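Local coordinates for acetoin utilization protein AcuB, putative (Vibrio cholerae, PDB 2O16), which is of unknown function but, as an AcuB-like protein with a pair of CBS domains, probably binds a regulatory small ligand such as an adenine nucleotide, at residues K28-M31 / E32-I36; F76-P79 / L80-M84; P93-L97 / K98-I102; P113-K117 / D118-G122. All coordinates share one frame; numbering follows the deposited sequence.

How the contacts relate
Contacts 1 and 2 lie at the surface, while contacts 3 and 4 are partly buried. Contact 1 ends helix 24-34 in the first CBS domain; contact 3 starts helix 97-106 in the second. Their centres are about 27 Å apart, on opposite sides of the chain's centre. Contact 2 forms the short turn 80-83, and its L80 reaches A27 of helix 24-34. Contact 4 is the hairpin of strands 112-116 and 119-124, and P93 of contact 3 packs on its V114 and A116. Backbone bonds run through all four. Contact 1 adds a long salt bridge, contact 2 proline packing, contact 3 a serine hydroxyl bond, and contact 4 valine and leucine packing.

Contact 1: residues K28-M31 / E32-I36; sequences KHLM and EALDI
K28 and E32 lie one turn apart on helix 24-34, and their side chains cross at a slant. Their salt bridge is long, with K28 NZ 3.9 Å from E32 OE2. E32 CG is anti to the carbonyl carbon (chi1 -69°) and the chain runs on extended, which brings OE2 within 3.2 Å of K28 CE. E32 OE1 sits at the edge of the H29 ring, near its plane. The carboxylate is turned 60° from that ring. K28 NZ also has a weak hydrogen bond to Q61.

L30 and L34 meet through their CD1 atoms at 3.8 Å. M31 is buried against V39 and L57. L30 is partly exposed and also touches V39; L34 is exposed. M31 CG is 4.4 Å from I36 CG1.

Backbone bonds run from E32, A33 and L34 back to K28, H29 and L30. I36 N reaches back five residues to M31 O at 3.0 Å, in the carbonyl plane on a lone pair. D35 N gives E32 O a weak bond of 3.4 Å. D35 has positive phi (53°), turning the chain out of the helix. With the M31-I36 apolar contact, this is a Schellman motif closing helix 24-34.

Contact 2: residues F76-P79 / L80-M84; sequences FETP and LFEVM
L80, next to P79, has a carbonyl oxygen that two backbone amides of its own segment grip. V83 N lies 2.9 Å from L80 O and M84 N 2.8 Å from it. These bonds wind residues 80-83 into a short, weakly bonded helical turn at the start of the second CBS domain. The bond across the contact ties this turn to the residue before it: E82 N reaches P79 O at 3.0 Å. That donor stands well above the carbonyl plane, 50° out of it, so it does not use a lone pair.

The P79 ring is flanked by two side chains that run alongside it and point the same way. One is F81. Its chi1 of 76° places CG between the backbone N and the carbonyl carbon, and this brings F81 CE2 obliquely to 3.6 Å from P79 CB. The F81 ring also makes a cation-pi contact with R20. The other is E82, whose OE1 approaches P79 CD.

L80 is buried and packs on A27, I41 and V52, which belong to the first CBS domain. It also has a backbone bond to H22.

T78 crosses both E82 and V83 at about a right angle. Its methyl carbon does the touching: T78 CG2 is 3.6 Å from V83 CG2 and equally 3.6 Å from E82 OE1.

Contact 3: residues P93-L97 / K98-I102; sequences PQAGL and KESAI
G96 O takes two bonds from S100, and this is the tight centre of the contact. S100 N lies 3.0 Å from G96 O, in the usual helical bond. S100 OG also donates to G96 O, at 2.9 Å. The two donors come from opposite faces of the carbonyl plane. The hydroxyl can turn back because OG lies beside its own backbone N (chi1 -65°). This bond satisfies the OG proton and fixes the rotation of a buried side chain. A95 CB closes over the same hydroxyl, 3.5 Å from S100 OG. V7 and V91 also touch S100.

L97 is buried too. Its CB bond is directed away from residues 98-102, though L97 CB lies 3.2 Å from K98 N. The side chain packs on M10 and F129. L97 O receives A101 N at 2.9 Å, nearly along the C=O axis. A101 CB lies 3.6 Å from L97 O.

The solvent side is looser. K98 and E99 are exposed, and E99 meets the first segment by CB, 3.8 Å from G96 O.

The contact is the N-terminal turn of helix 97-106 in the second CBS domain. G96 holds its N-cap position, and L97 and A101 lie against F129 of helix 126-141.

Contact 4: residues P113-K117 / D118-G122; sequences PVVAK and DVLVG
D118 and K117 are the two middle residues of a tight turn running from A116 to V119. Both have positive phi, as a type I' turn requires. D118 also has a backbone bond to L48 of the first CBS domain.

V119 closes the turn. Its N makes a weak bond to A116 O at 3.0 Å, and V119 O accepts A116 N at 2.9 Å, in the carbonyl plane. The same V119 O takes a CA-H contact from V115 CA, 3.2 Å away. This antiparallel hairpin, strands 112-116 and 119-124, belongs to the second CBS domain.

L120 pairs with V115 in a non-hydrogen-bonded pair, and both point to one face of the sheet. L120 CG is anti to the backbone N (chi1 -179°), and CD1 reaches back to P113 CB at 3.8 Å. On the same face L120 packs on P40 and V42, and V115 on L48, so the hairpin meets strands of the first CBS domain.

V121 begins a classic beta bulge, in which V121 and G122 both face V114. V121 N lies 2.9 Å from V114 O. The two valines cross at about a right angle, with V121 CG2 3.7 Å from V114 CG1.

G122 N adds a weak bond to V114 O at 3.3 Å. V114 N returns a shorter one to G122 O at 2.8 Å, from 43° above the carbonyl plane.

Contact 1: residues K28-M31 / E32-I36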
loop_
_atom_site.group_PDB
_atom_site.type_symbol
_atom_site.label_atom_id
_atom_site.label_comp_id
_atom_site.label_asym_id
_atom_site.label_seq_id
_atom_site.Cartn_x
_atom_site.Cartn_y
_atom_site.Cartn_z
ATOM N N LYS A 28 12.024 3.699 6.582
ATOM C CA LYS A 28 12.562 4.972 6.063
ATOM C C LYS A 28 13.545 4.770 4.902
ATOM O O LYS A 28 13.385 5.364 3.831
ATOM C CB LYS A 28 13.202 5.783 7.190
ATOM C CG LYS A 28 13.603 7.227 6.791
ATOM C CD LYS A 28 14.576 7.776 7.835
ATOM C CE LYS A 28 15.243 9.090 7.387
ATOM N NZ LYS A 28 14.516 10.295 7.915
ATOM N N HIS A 29 14.562 3.938 5.119
ATOM C CA HIS A 29 15.579 3.657 4.109
ATOM C C HIS A 29 15.009 3.044 2.846
ATOM O O HIS A 29 15.398 3.410 1.728
ATOM C CB HIS A 29 16.696 2.754 4.671
ATOM C CG HIS A 29 17.549 3.421 5.708
ATOM N ND1 HIS A 29 17.943 4.741 5.615
ATOM C CD2 HIS A 29 18.108 2.945 6.845
ATOM C CE1 HIS A 29 18.682 5.056 6.666
ATOM N NE2 HIS A 29 18.796 3.983 7.429
ATOM N N LEU A 30 14.070 2.119 3.014
ATOM C CA LEU A 30 13.461 1.467 1.880
ATOM C C LEU A 30 12.639 2.478 1.076
ATOM O O LEU A 30 12.693 2.482 -0.136
ATOM C CB LEU A 30 12.574 0.318 2.368
ATOM C CG LEU A 30 11.796 -0.444 1.310
ATOM C CD1 LEU A 30 12.809 -1.105 0.397
ATOM C CD2 LEU A 30 10.914 -1.494 2.024
ATOM N N MET A 31 11.883 3.322 1.774
ATOM C CA MET A 31 11.106 4.389 1.128
ATOM C C MET A 31 11.983 5.373 0.342
ATOM O O MET A 31 11.667 5.740 -0.786
ATOM C CB MET A 31 10.298 5.132 2.183
ATOM C CG MET A 31 9.015 4.347 2.594
ATOM S SD MET A 31 8.036 5.311 3.718
ATOM C CE MET A 31 6.993 3.984 4.417
ATOM N N GLU A 32 13.094 5.772 0.942
ATOM C CA GLU A 32 14.091 6.628 0.253
ATOM C C GLU A 32 14.780 5.959 -0.949
ATOM O O GLU A 32 14.896 6.569 -2.038
ATOM C CB GLU A 32 15.109 7.124 1.268
ATOM C CG GLU A 32 14.507 8.109 2.249
ATOM C CD GLU A 32 15.424 8.423 3.402
ATOM O OE1 GLU A 32 16.487 7.760 3.537
ATOM O OE2 GLU A 32 15.077 9.334 4.176
ATOM N N ALA A 33 15.190 4.704 -0.787
ATOM C CA ALA A 33 15.869 3.987 -1.861
ATOM C C ALA A 33 15.010 3.840 -3.112
ATOM O O ALA A 33 15.507 3.948 -4.244
ATOM C CB ALA A 33 16.349 2.614 -1.385
ATOM N N LEU A 34 13.722 3.576 -2.918
ATOM C CA LEU A 34 12.839 3.355 -4.049
ATOM C C LEU A 34 11.932 4.538 -4.367
ATOM O O LEU A 34 11.181 4.485 -5.341
ATOM C CB LEU A 34 11.987 2.121 -3.773
ATOM C CG LEU A 34 12.752 0.848 -3.436
ATOM C CD1 LEU A 34 11.747 -0.257 -3.106
ATOM C CD2 LEU A 34 13.700 0.447 -4.576
ATOM N N ASP A 35 12.001 5.587 -3.556
ATOM C CA ASP A 35 11.079 6.715 -3.659
ATOM C C ASP A 35 9.631 6.242 -3.642
ATOM O O ASP A 35 8.850 6.513 -4.561
ATOM C CB ASP A 35 11.344 7.605 -4.885
ATOM C CG ASP A 35 10.644 8.972 -4.783
ATOM O OD1 ASP A 35 10.221 9.363 -3.668
ATOM O OD2 ASP A 35 10.515 9.657 -5.833
ATOM N N ILE A 36 9.278 5.521 -2.583
ATOM C CA ILE A 36 7.893 5.112 -2.400
ATOM C C ILE A 36 7.469 5.561 -1.010
ATOM O O ILE A 36 8.289 6.017 -0.212
ATOM C CB ILE A 36 7.700 3.575 -2.557
ATOM C CG1 ILE A 36 8.570 2.835 -1.545
ATOM C CG2 ILE A 36 7.975 3.101 -4.005
ATOM C CD1 ILE A 36 8.351 1.330 -1.496
#

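Contact 2: residues F76-P79 / L80-M84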
loop_
_atom_site.group_PDB
_atom_site.type_symbol
_atom_site.label_atom_id
_atom_site.label_comp_id
_atom_site.label_asym_id
_atom_site.label_seq_id
_atom_site.Cartn_x
_atom_site.Cartn_y
_atom_site.Cartn_z
ATOM N N PHE A 76 14.341 5.937 15.569
ATOM C CA PHE A 76 14.769 5.160 14.424
ATOM C C PHE A 76 14.696 3.654 14.681
ATOM O O PHE A 76 14.489 2.913 13.745
ATOM C CB PHE A 76 16.178 5.590 13.959
ATOM C CG PHE A 76 17.288 5.237 14.926
ATOM C CD1 PHE A 76 17.352 5.821 16.193
ATOM C CD2 PHE A 76 18.271 4.321 14.563
ATOM C CE1 PHE A 76 18.372 5.476 17.098
ATOM C CE2 PHE A 76 19.302 3.983 15.453
ATOM C CZ PHE A 76 19.349 4.562 16.726
ATOM N N GLU A 77 14.804 3.218 15.944
ATOM C CA GLU A 77 14.878 1.801 16.337
ATOM C C GLU A 77 13.524 1.139 16.644
ATOM O O GLU A 77 13.458 -0.074 16.874
ATOM C CB GLU A 77 15.800 1.634 17.559
ATOM C CG GLU A 77 15.491 2.583 18.729
ATOM C CD GLU A 77 16.382 2.358 19.944
ATOM O OE1 GLU A 77 16.409 1.230 20.473
ATOM O OE2 GLU A 77 17.041 3.326 20.393
ATOM N N THR A 78 12.465 1.941 16.705
ATOM C CA THR A 78 11.136 1.413 17.019
ATOM C C THR A 78 10.776 0.266 16.073
ATOM O O THR A 78 10.847 0.444 14.873
ATOM C CB THR A 78 10.059 2.496 16.867
ATOM O OG1 THR A 78 10.431 3.643 17.640
ATOM C CG2 THR A 78 8.726 1.967 17.369
ATOM N N PRO A 79 10.403 -0.912 16.602
ATOM C CA PRO A 79 9.939 -1.977 15.711
ATOM C C PRO A 79 8.663 -1.587 14.955
ATOM O O PRO A 79 7.831 -0.861 15.497
ATOM C CB PRO A 79 9.657 -3.143 16.644
ATOM C CG PRO A 79 10.399 -2.842 17.892
ATOM C CD PRO A 79 10.403 -1.338 18.011
ATOM N N LEU A 80 8.563 -1.999 13.691
ATOM C CA LEU A 80 7.408 -1.635 12.854
ATOM C C LEU A 80 6.065 -2.085 13.433
ATOM O O LEU A 80 5.057 -1.370 13.274
ATOM C CB LEU A 80 7.599 -2.121 11.407
ATOM C CG LEU A 80 8.737 -1.348 10.706
ATOM C CD1 LEU A 80 9.276 -2.071 9.522
ATOM C CD2 LEU A 80 8.315 0.120 10.324
ATOM N N PHE A 81 6.029 -3.242 14.105
ATOM C CA PHE A 81 4.777 -3.651 14.774
ATOM C C PHE A 81 4.233 -2.593 15.773
ATOM O O PHE A 81 3.009 -2.539 16.021
ATOM C CB PHE A 81 4.841 -5.070 15.380
ATOM C CG PHE A 81 5.643 -5.176 16.675
ATOM C CD1 PHE A 81 5.098 -4.742 17.898
ATOM C CD2 PHE A 81 6.917 -5.731 16.672
ATOM C CE1 PHE A 81 5.844 -4.842 19.089
ATOM C CE2 PHE A 81 7.660 -5.844 17.836
ATOM C CZ PHE A 81 7.122 -5.391 19.058
ATOM N N GLU A 82 5.123 -1.768 16.333
ATOM C CA GLU A 82 4.699 -0.661 17.224
ATOM C C GLU A 82 4.230 0.579 16.464
ATOM O O GLU A 82 3.551 1.433 17.026
ATOM C CB GLU A 82 5.819 -0.271 18.207
ATOM C CG GLU A 82 6.112 -1.380 19.199
ATOM C CD GLU A 82 7.075 -1.004 20.310
ATOM O OE1 GLU A 82 7.691 0.088 20.268
ATOM O OE2 GLU A 82 7.210 -1.828 21.246
ATOM N N VAL A 83 4.650 0.717 15.211
ATOM C CA VAL A 83 4.309 1.903 14.421
ATOM C C VAL A 83 3.039 1.661 13.585
ATOM O O VAL A 83 2.195 2.563 13.422
ATOM C CB VAL A 83 5.494 2.323 13.515
ATOM C CG1 VAL A 83 5.121 3.508 12.610
ATOM C CG2 VAL A 83 6.765 2.671 14.379
ATOM N N MET A 84 2.881 0.450 13.062
ATOM C CA MET A 84 1.776 0.206 12.131
ATOM C C MET A 84 0.413 0.246 12.862
ATOM O O MET A 84 0.285 -0.181 14.033
ATOM C CB MET A 84 1.959 -1.131 11.401
ATOM C CG MET A 84 1.765 -2.340 12.292
ATOM S SD MET A 84 2.460 -3.804 11.501
ATOM C CE MET A 84 1.839 -5.125 12.554
#

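Contact 3: residues P93-L97 / K98-I102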
loop_
_atom_site.group_PDB
_atom_site.type_symbol
_atom_site.label_atom_id
_atom_site.label_comp_id
_atom_site.label_asym_id
_atom_site.label_seq_id
_atom_site.Cartn_x
_atom_site.Cartn_y
_atom_site.Cartn_z
ATOM N N PRO A 93 -8.015 -9.486 -5.062
ATOM C CA PRO A 93 -7.555 -9.150 -6.415
ATOM C C PRO A 93 -8.627 -9.152 -7.504
ATOM O O PRO A 93 -8.459 -8.465 -8.486
ATOM C CB PRO A 93 -6.527 -10.243 -6.718
ATOM C CG PRO A 93 -6.912 -11.363 -5.834
ATOM C CD PRO A 93 -7.341 -10.695 -4.564
ATOM N N GLN A 94 -9.715 -9.899 -7.323
ATOM C CA GLN A 94 -10.766 -9.948 -8.335
ATOM C C GLN A 94 -11.746 -8.766 -8.231
ATOM O O GLN A 94 -12.642 -8.622 -9.082
ATOM C CB GLN A 94 -11.534 -11.283 -8.253
ATOM C CG GLN A 94 -12.343 -11.439 -6.960
ATOM C CD GLN A 94 -11.558 -12.077 -5.805
ATOM O OE1 GLN A 94 -10.318 -12.218 -5.858
ATOM N NE2 GLN A 94 -12.296 -12.499 -4.760
ATOM N N ALA A 95 -11.595 -7.916 -7.205
ATOM C CA ALA A 95 -12.528 -6.788 -7.029
ATOM C C ALA A 95 -12.545 -5.890 -8.266
ATOM O O ALA A 95 -11.538 -5.774 -8.948
ATOM C CB ALA A 95 -12.194 -5.982 -5.782
ATOM N N GLY A 96 -13.688 -5.256 -8.544
ATOM C CA GLY A 96 -13.770 -4.321 -9.666
ATOM C C GLY A 96 -12.990 -3.051 -9.333
ATOM O O GLY A 96 -13.045 -2.545 -8.195
ATOM N N LEU A 97 -12.304 -2.521 -10.335
ATOM C CA LEU A 97 -11.463 -1.353 -10.131
ATOM C C LEU A 97 -12.282 -0.133 -9.760
ATOM O O LEU A 97 -11.936 0.528 -8.804
ATOM C CB LEU A 97 -10.572 -1.040 -11.339
ATOM C CG LEU A 97 -9.865 0.325 -11.308
ATOM C CD1 LEU A 97 -8.916 0.448 -10.117
ATOM C CD2 LEU A 97 -9.095 0.596 -12.639
ATOM N N LYS A 98 -13.364 0.172 -10.485
ATOM C CA LYS A 98 -14.087 1.428 -10.213
ATOM C C LYS A 98 -14.667 1.384 -8.804
ATOM O O LYS A 98 -14.606 2.363 -8.046
ATOM C CB LYS A 98 -15.220 1.671 -11.228
ATOM C CG LYS A 98 -15.836 3.077 -11.090
ATOM C CD LYS A 98 -16.987 3.369 -12.083
ATOM C CE LYS A 98 -18.219 2.539 -11.783
ATOM N NZ LYS A 98 -19.381 3.021 -12.625
ATOM N N GLU A 99 -15.217 0.228 -8.455
ATOM C CA GLU A 99 -15.828 0.067 -7.147
ATOM C C GLU A 99 -14.780 0.277 -6.053
ATOM O O GLU A 99 -15.045 0.960 -5.050
ATOM C CB GLU A 99 -16.472 -1.316 -7.022
ATOM C CG GLU A 99 -17.085 -1.511 -5.652
ATOM C CD GLU A 99 -17.930 -2.774 -5.525
ATOM O OE1 GLU A 99 -17.789 -3.711 -6.358
ATOM O OE2 GLU A 99 -18.753 -2.805 -4.569
ATOM N N SER A 100 -13.590 -0.284 -6.262
ATOM C CA SER A 100 -12.522 -0.217 -5.262
ATOM C C SER A 100 -11.983 1.202 -5.140
ATOM O O SER A 100 -11.691 1.666 -4.026
ATOM C CB SER A 100 -11.394 -1.212 -5.579
ATOM O OG SER A 100 -11.890 -2.550 -5.484
ATOM N N ALA A 101 -11.852 1.890 -6.274
ATOM C CA ALA A 101 -11.411 3.318 -6.256
ATOM C C ALA A 101 -12.411 4.208 -5.520
ATOM O O ALA A 101 -12.018 5.107 -4.742
ATOM C CB ALA A 101 -11.198 3.827 -7.681
ATOM N N ILE A 102 -13.702 4.001 -5.796
ATOM C CA ILE A 102 -14.752 4.767 -5.109
ATOM C C ILE A 102 -14.672 4.536 -3.590
ATOM O O ILE A 102 -14.780 5.472 -2.805
ATOM C CB ILE A 102 -16.170 4.453 -5.691
ATOM C CG1 ILE A 102 -16.294 5.021 -7.133
ATOM C CG2 ILE A 102 -17.247 5.044 -4.797
ATOM C CD1 ILE A 102 -17.518 4.469 -7.951
#

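Contact 4: residues P113-K117 / D118-G122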
loop_
_atom_site.group_PDB
_atom_site.type_symbol
_atom_site.label_atom_id
_atom_site.label_comp_id
_atom_site.label_asym_id
_atom_site.label_seq_id
_atom_site.Cartn_x
_atom_site.Cartn_y
_atom_site.Cartn_z
ATOM N N PRO A 113 -3.758 -2.494 0.232
ATOM C CA PRO A 113 -3.152 -3.812 0.006
ATOM C C PRO A 113 -4.169 -4.767 -0.599
ATOM O O PRO A 113 -5.340 -4.692 -0.268
ATOM C CB PRO A 113 -2.781 -4.294 1.414
ATOM C CG PRO A 113 -2.777 -3.034 2.275
ATOM C CD PRO A 113 -3.751 -2.095 1.653
ATOM N N VAL A 114 -3.704 -5.640 -1.489
ATOM C CA VAL A 114 -4.531 -6.613 -2.186
ATOM C C VAL A 114 -4.086 -7.977 -1.656
ATOM O O VAL A 114 -2.891 -8.320 -1.673
ATOM C CB VAL A 114 -4.300 -6.535 -3.733
ATOM C CG1 VAL A 114 -5.166 -7.552 -4.516
ATOM C CG2 VAL A 114 -4.538 -5.108 -4.231
ATOM N N VAL A 115 -5.041 -8.731 -1.125
ATOM C CA VAL A 115 -4.728 -9.996 -0.461
ATOM C C VAL A 115 -5.592 -11.128 -1.044
ATOM O O VAL A 115 -6.761 -10.919 -1.351
ATOM C CB VAL A 115 -4.948 -9.911 1.071
ATOM C CG1 VAL A 115 -3.920 -8.918 1.739
ATOM C CG2 VAL A 115 -6.353 -9.485 1.387
ATOM N N ALA A 116 -4.983 -12.301 -1.205
ATOM C CA ALA A 116 -5.689 -13.508 -1.619
ATOM C C ALA A 116 -5.293 -14.573 -0.599
ATOM O O ALA A 116 -4.098 -14.871 -0.436
ATOM C CB ALA A 116 -5.289 -13.908 -3.006
ATOM N N LYS A 117 -6.281 -15.080 0.128
ATOM C CA LYS A 117 -6.046 -16.119 1.165
ATOM C C LYS A 117 -5.038 -15.679 2.228
ATOM O O LYS A 117 -4.115 -16.432 2.584
ATOM C CB LYS A 117 -5.569 -17.419 0.500
ATOM C CG LYS A 117 -6.615 -18.046 -0.431
ATOM C CD LYS A 117 -6.067 -19.348 -1.018
ATOM C CE LYS A 117 -7.033 -20.017 -1.998
ATOM N NZ LYS A 117 -6.376 -21.174 -2.708
ATOM N N ASP A 118 -5.228 -14.461 2.728
ATOM C CA ASP A 118 -4.296 -13.796 3.654
ATOM C C ASP A 118 -2.961 -13.341 3.064
ATOM O O ASP A 118 -2.355 -12.404 3.634
ATOM C CB ASP A 118 -4.012 -14.637 4.906
ATOM C CG ASP A 118 -5.174 -14.688 5.876
ATOM O OD1 ASP A 118 -6.134 -13.876 5.784
ATOM O OD2 ASP A 118 -5.080 -15.561 6.777
ATOM N N VAL A 119 -2.506 -13.974 1.967
ATOM C CA VAL A 119 -1.221 -13.599 1.308
ATOM C C VAL A 119 -1.326 -12.266 0.578
ATOM O O VAL A 119 -2.273 -12.044 -0.190
ATOM C CB VAL A 119 -0.732 -14.636 0.260
ATOM C CG1 VAL A 119 0.621 -14.187 -0.374
ATOM C CG2 VAL A 119 -0.597 -16.028 0.885
ATOM N N LEU A 120 -0.352 -11.395 0.813
ATOM C CA LEU A 120 -0.279 -10.126 0.094
ATOM C C LEU A 120 0.142 -10.384 -1.348
ATOM O O LEU A 120 1.245 -10.901 -1.571
ATOM C CB LEU A 120 0.744 -9.219 0.762
ATOM C CG LEU A 120 0.880 -7.853 0.094
ATOM C CD1 LEU A 120 -0.318 -6.953 0.435
ATOM C CD2 LEU A 120 2.163 -7.261 0.563
ATOM N N VAL A 121 -0.729 -10.076 -2.318
ATOM C CA VAL A 121 -0.390 -10.256 -3.734
ATOM C C VAL A 121 -0.090 -8.929 -4.466
ATOM O O VAL A 121 0.449 -8.896 -5.590
ATOM C CB VAL A 121 -1.478 -11.101 -4.472
ATOM C CG1 VAL A 121 -1.540 -12.503 -3.848
ATOM C CG2 VAL A 121 -2.872 -10.423 -4.411
ATOM N N GLY A 122 -0.434 -7.815 -3.835
ATOM C CA GLY A 122 -0.176 -6.537 -4.488
ATOM C C GLY A 122 -0.592 -5.382 -3.604
ATOM O O GLY A 122 -1.112 -5.595 -2.518
#